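Long-range contact in ScaE cell-surface anchored scaffoldin protein (Ruminococcus flavefaciens, PDB 2ZF9), which probably anchors the cellulosome to the bacterial cell surface, its cohesin module binding dockerin modules: residues S28-T40 with V51-K63. Residues are numbered along the deposited sequence; the frame is centred on the assembly and turned at random.
Sequences SPVKPTLSITKKT and VTMELSVEGAADK
T33 and E58 pair by two backbone hydrogen bonds, and S35 and S56 do the same. L34 with V57 is the non-hydrogen-bonded pair between them, and I36 with L55 is the next one along, after S35-S56. The ladder is antiparallel, and the axes of strands 33-36 and 51-58 run at 164°. At T37 the pattern changes. T37 N still bonds to E54 O, but E54 N turns to the side chain and gives its hydrogen to T37 OG1 (2.8 Å), not to a carbonyl. The hydroxyl therefore stands in for a backbone acceptor where the strand breaks before K38. T37 can be followed from its root. CB rests 3.9 Å from the selenium of selenomethionine M53. OG1, set beside the backbone N (chi1 -49°), takes the E54 N-H and also meets a water that donates to E54 OE1. CG2 points the other way from N and only grazes the selenium at 4.2 Å. A valine here would probably leave E54 N without its acceptor and the water without one of its partners. The M53 chain bends at chi2 and chi3, which brings CE within 3.8 Å of I36 CG2. On that same face L34 CD2 lies alongside V57 CG2 at 3.6 Å. Beyond the ladder, V30 lays both methyls on the CB and CG of K63, and P32 CG meets A60 CB at 4.0 Å. The two strands form a hairpin of the cohesin module. Strand 180-187 pairs in parallel with 33-41, strand 124-132 flanks 50-58, and V30 and P32 touch M171 of helix 166-178.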
# COMPACT_ATOMS: atom_id res chain seq x y z
N SER A 28 10.65 -17.66 -4.91
CA SER A 28 10.08 -17.38 -3.58
C SER A 28 8.90 -18.29 -3.28
O SER A 28 7.94 -18.28 -4.02
CB SER A 28 9.65 -15.92 -3.45
OG SER A 28 9.15 -15.70 -2.13
N PRO A 29 8.96 -19.10 -2.20
CA PRO A 29 7.78 -19.92 -1.90
C PRO A 29 6.54 -19.05 -1.62
O PRO A 29 5.43 -19.41 -2.03
CB PRO A 29 8.19 -20.71 -0.64
CG PRO A 29 9.66 -20.62 -0.58
CD PRO A 29 10.09 -19.36 -1.28
N VAL A 30 6.72 -17.89 -0.98
CA VAL A 30 5.58 -17.01 -0.67
C VAL A 30 5.69 -15.79 -1.60
O VAL A 30 6.76 -15.16 -1.69
CB VAL A 30 5.54 -16.55 0.80
CG1 VAL A 30 4.29 -15.69 1.07
CG2 VAL A 30 5.58 -17.74 1.74
N LYS A 31 4.63 -15.53 -2.35
CA LYS A 31 4.64 -14.44 -3.34
C LYS A 31 3.45 -13.52 -3.05
O LYS A 31 2.35 -13.70 -3.64
CB LYS A 31 4.56 -14.98 -4.79
CG LYS A 31 5.89 -15.65 -5.29
CD LYS A 31 5.74 -16.06 -6.77
CE LYS A 31 7.06 -16.62 -7.32
NZ LYS A 31 7.31 -17.97 -6.71
N PRO A 32 3.63 -12.57 -2.12
CA PRO A 32 2.55 -11.63 -1.82
C PRO A 32 2.19 -10.67 -2.95
O PRO A 32 3.03 -10.31 -3.78
CB PRO A 32 3.07 -10.85 -0.60
CG PRO A 32 4.25 -11.70 -0.03
CD PRO A 32 4.83 -12.35 -1.29
N THR A 33 0.93 -10.28 -3.01
CA THR A 33 0.55 -9.17 -3.86
C THR A 33 -0.00 -8.11 -2.95
O THR A 33 -0.95 -8.39 -2.20
CB THR A 33 -0.55 -9.55 -4.88
OG1 THR A 33 -0.06 -10.63 -5.70
CG2 THR A 33 -0.89 -8.37 -5.76
N LEU A 34 0.55 -6.90 -3.04
CA LEU A 34 -0.04 -5.76 -2.36
C LEU A 34 -0.75 -4.96 -3.42
O LEU A 34 -0.16 -4.68 -4.48
CB LEU A 34 1.03 -4.89 -1.72
CG LEU A 34 1.90 -5.55 -0.66
CD1 LEU A 34 2.82 -4.48 -0.05
CD2 LEU A 34 1.01 -6.19 0.39
N SER A 35 -2.00 -4.60 -3.15
CA SER A 35 -2.76 -3.85 -4.16
C SER A 35 -3.49 -2.68 -3.53
O SER A 35 -3.94 -2.75 -2.37
CB SER A 35 -3.73 -4.77 -4.93
OG SER A 35 -4.63 -5.38 -4.05
N ILE A 36 -3.60 -1.59 -4.29
CA ILE A 36 -4.37 -0.41 -3.85
C ILE A 36 -5.57 -0.28 -4.76
O ILE A 36 -5.49 -0.58 -5.96
CB ILE A 36 -3.51 0.85 -3.89
CG1 ILE A 36 -2.39 0.74 -2.82
CG2 ILE A 36 -4.37 2.15 -3.75
CD1 ILE A 36 -1.36 1.88 -2.92
N THR A 37 -6.68 0.15 -4.16
CA THR A 37 -7.96 0.38 -4.84
C THR A 37 -7.78 1.10 -6.18
O THR A 37 -7.07 2.09 -6.28
CB THR A 37 -8.91 1.23 -3.93
OG1 THR A 37 -8.96 0.65 -2.61
CG2 THR A 37 -10.32 1.29 -4.53
N LYS A 38 -8.47 0.59 -7.20
CA LYS A 38 -8.60 1.28 -8.49
C LYS A 38 -10.00 1.81 -8.57
O LYS A 38 -10.94 1.06 -8.85
CB LYS A 38 -8.30 0.32 -9.64
CG LYS A 38 -6.85 -0.10 -9.68
CD LYS A 38 -6.65 -1.24 -10.64
CE LYS A 38 -5.19 -1.63 -10.69
NZ LYS A 38 -4.90 -2.61 -11.78
N LYS A 39 -10.15 3.10 -8.28
CA LYS A 39 -11.47 3.68 -8.10
C LYS A 39 -11.83 4.54 -9.30
O LYS A 39 -11.06 5.42 -9.69
CB LYS A 39 -11.51 4.52 -6.81
CG LYS A 39 -12.87 5.12 -6.47
CD LYS A 39 -13.89 4.04 -6.06
CE LYS A 39 -13.95 3.85 -4.57
NZ LYS A 39 -15.39 3.65 -4.19
N THR A 40 -13.03 4.32 -9.85
CA THR A 40 -13.56 5.21 -10.89
C THR A 40 -14.77 5.97 -10.37
O THR A 40 -15.68 5.39 -9.80
CB THR A 40 -13.89 4.47 -12.20
OG1 THR A 40 -12.74 3.73 -12.64
CG2 THR A 40 -14.30 5.46 -13.33
N VAL A 51 -12.67 9.91 -0.86
CA VAL A 51 -12.71 8.55 -1.36
C VAL A 51 -12.00 7.61 -0.37
O VAL A 51 -10.82 7.82 -0.05
CB VAL A 51 -12.05 8.45 -2.79
CG1 VAL A 51 -12.17 7.05 -3.32
CG2 VAL A 51 -12.71 9.42 -3.78
N THR A 52 -12.70 6.57 0.06
CA THR A 52 -12.07 5.51 0.85
C THR A 52 -11.21 4.61 -0.02
O THR A 52 -11.68 4.01 -0.98
CB THR A 52 -13.13 4.66 1.57
OG1 THR A 52 -13.81 5.51 2.50
CG2 THR A 52 -12.46 3.49 2.37
N MSE A 53 -9.92 4.53 0.32
CA MSE A 53 -8.96 3.71 -0.41
C MSE A 53 -8.45 2.60 0.50
O MSE A 53 -8.39 2.78 1.72
CB MSE A 53 -7.79 4.59 -0.86
CG MSE A 53 -8.20 5.78 -1.78
SE MSE A 53 -8.87 5.09 -3.52
CE MSE A 53 -7.09 4.67 -4.33
N GLU A 54 -8.09 1.46 -0.09
CA GLU A 54 -7.59 0.29 0.65
C GLU A 54 -6.28 -0.25 0.09
O GLU A 54 -6.14 -0.42 -1.12
CB GLU A 54 -8.62 -0.85 0.64
CG GLU A 54 -9.92 -0.49 1.38
CD GLU A 54 -11.05 -1.46 1.14
OE1 GLU A 54 -11.12 -2.12 0.06
OE2 GLU A 54 -11.87 -1.58 2.07
N LEU A 55 -5.33 -0.52 0.99
CA LEU A 55 -4.18 -1.33 0.66
C LEU A 55 -4.47 -2.74 1.13
O LEU A 55 -4.70 -2.98 2.32
CB LEU A 55 -2.90 -0.78 1.32
CG LEU A 55 -1.59 -1.60 1.25
CD1 LEU A 55 -1.10 -1.73 -0.17
CD2 LEU A 55 -0.50 -0.90 2.08
N SER A 56 -4.49 -3.68 0.18
CA SER A 56 -4.79 -5.09 0.48
C SER A 56 -3.61 -6.03 0.27
O SER A 56 -2.70 -5.71 -0.49
CB SER A 56 -5.97 -5.56 -0.41
OG SER A 56 -7.14 -4.83 -0.06
N VAL A 57 -3.67 -7.18 0.94
CA VAL A 57 -2.66 -8.25 0.86
C VAL A 57 -3.34 -9.52 0.37
O VAL A 57 -4.44 -9.85 0.80
CB VAL A 57 -2.07 -8.58 2.26
CG1 VAL A 57 -1.10 -9.76 2.17
CG2 VAL A 57 -1.35 -7.38 2.87
N GLU A 58 -2.71 -10.21 -0.57
CA GLU A 58 -3.20 -11.50 -1.04
C GLU A 58 -2.00 -12.41 -1.13
O GLU A 58 -0.89 -11.95 -1.41
CB GLU A 58 -3.83 -11.33 -2.43
CG GLU A 58 -4.81 -12.44 -2.78
CD GLU A 58 -5.36 -12.33 -4.22
OE1 GLU A 58 -5.82 -11.22 -4.63
OE2 GLU A 58 -5.33 -13.37 -4.92
N GLY A 59 -2.20 -13.69 -0.82
CA GLY A 59 -1.16 -14.67 -1.06
C GLY A 59 -0.13 -14.78 0.04
O GLY A 59 0.88 -15.44 -0.16
N ALA A 60 -0.38 -14.17 1.21
CA ALA A 60 0.62 -14.18 2.28
C ALA A 60 0.07 -14.61 3.65
O ALA A 60 0.77 -14.44 4.65
CB ALA A 60 1.24 -12.79 2.40
N ALA A 61 -1.16 -15.13 3.71
CA ALA A 61 -1.80 -15.42 5.00
C ALA A 61 -0.94 -16.39 5.79
O ALA A 61 -0.43 -17.35 5.24
CB ALA A 61 -3.20 -15.99 4.80
N ASP A 62 -0.76 -16.10 7.08
CA ASP A 62 0.06 -16.89 8.01
C ASP A 62 1.54 -16.94 7.69
O ASP A 62 2.26 -17.75 8.25
CB ASP A 62 -0.53 -18.30 8.22
CG ASP A 62 -2.00 -18.26 8.61
OD1 ASP A 62 -2.35 -17.43 9.48
OD2 ASP A 62 -2.79 -19.02 8.03
N LYS A 63 2.00 -16.04 6.82
CA LYS A 63 3.43 -16.07 6.42
C LYS A 63 4.21 -14.80 6.73
O LYS A 63 5.43 -14.73 6.48
CB LYS A 63 3.53 -16.28 4.90
CG LYS A 63 2.85 -17.54 4.37
CD LYS A 63 3.43 -18.78 5.00
CE LYS A 63 2.77 -20.05 4.41
NZ LYS A 63 3.46 -21.23 5.03
O HOH W 1 2.03 -16.95 -1.94
O HOH W 2 -0.16 -13.09 -4.29
O HOH W 3 -10.07 -1.69 -2.54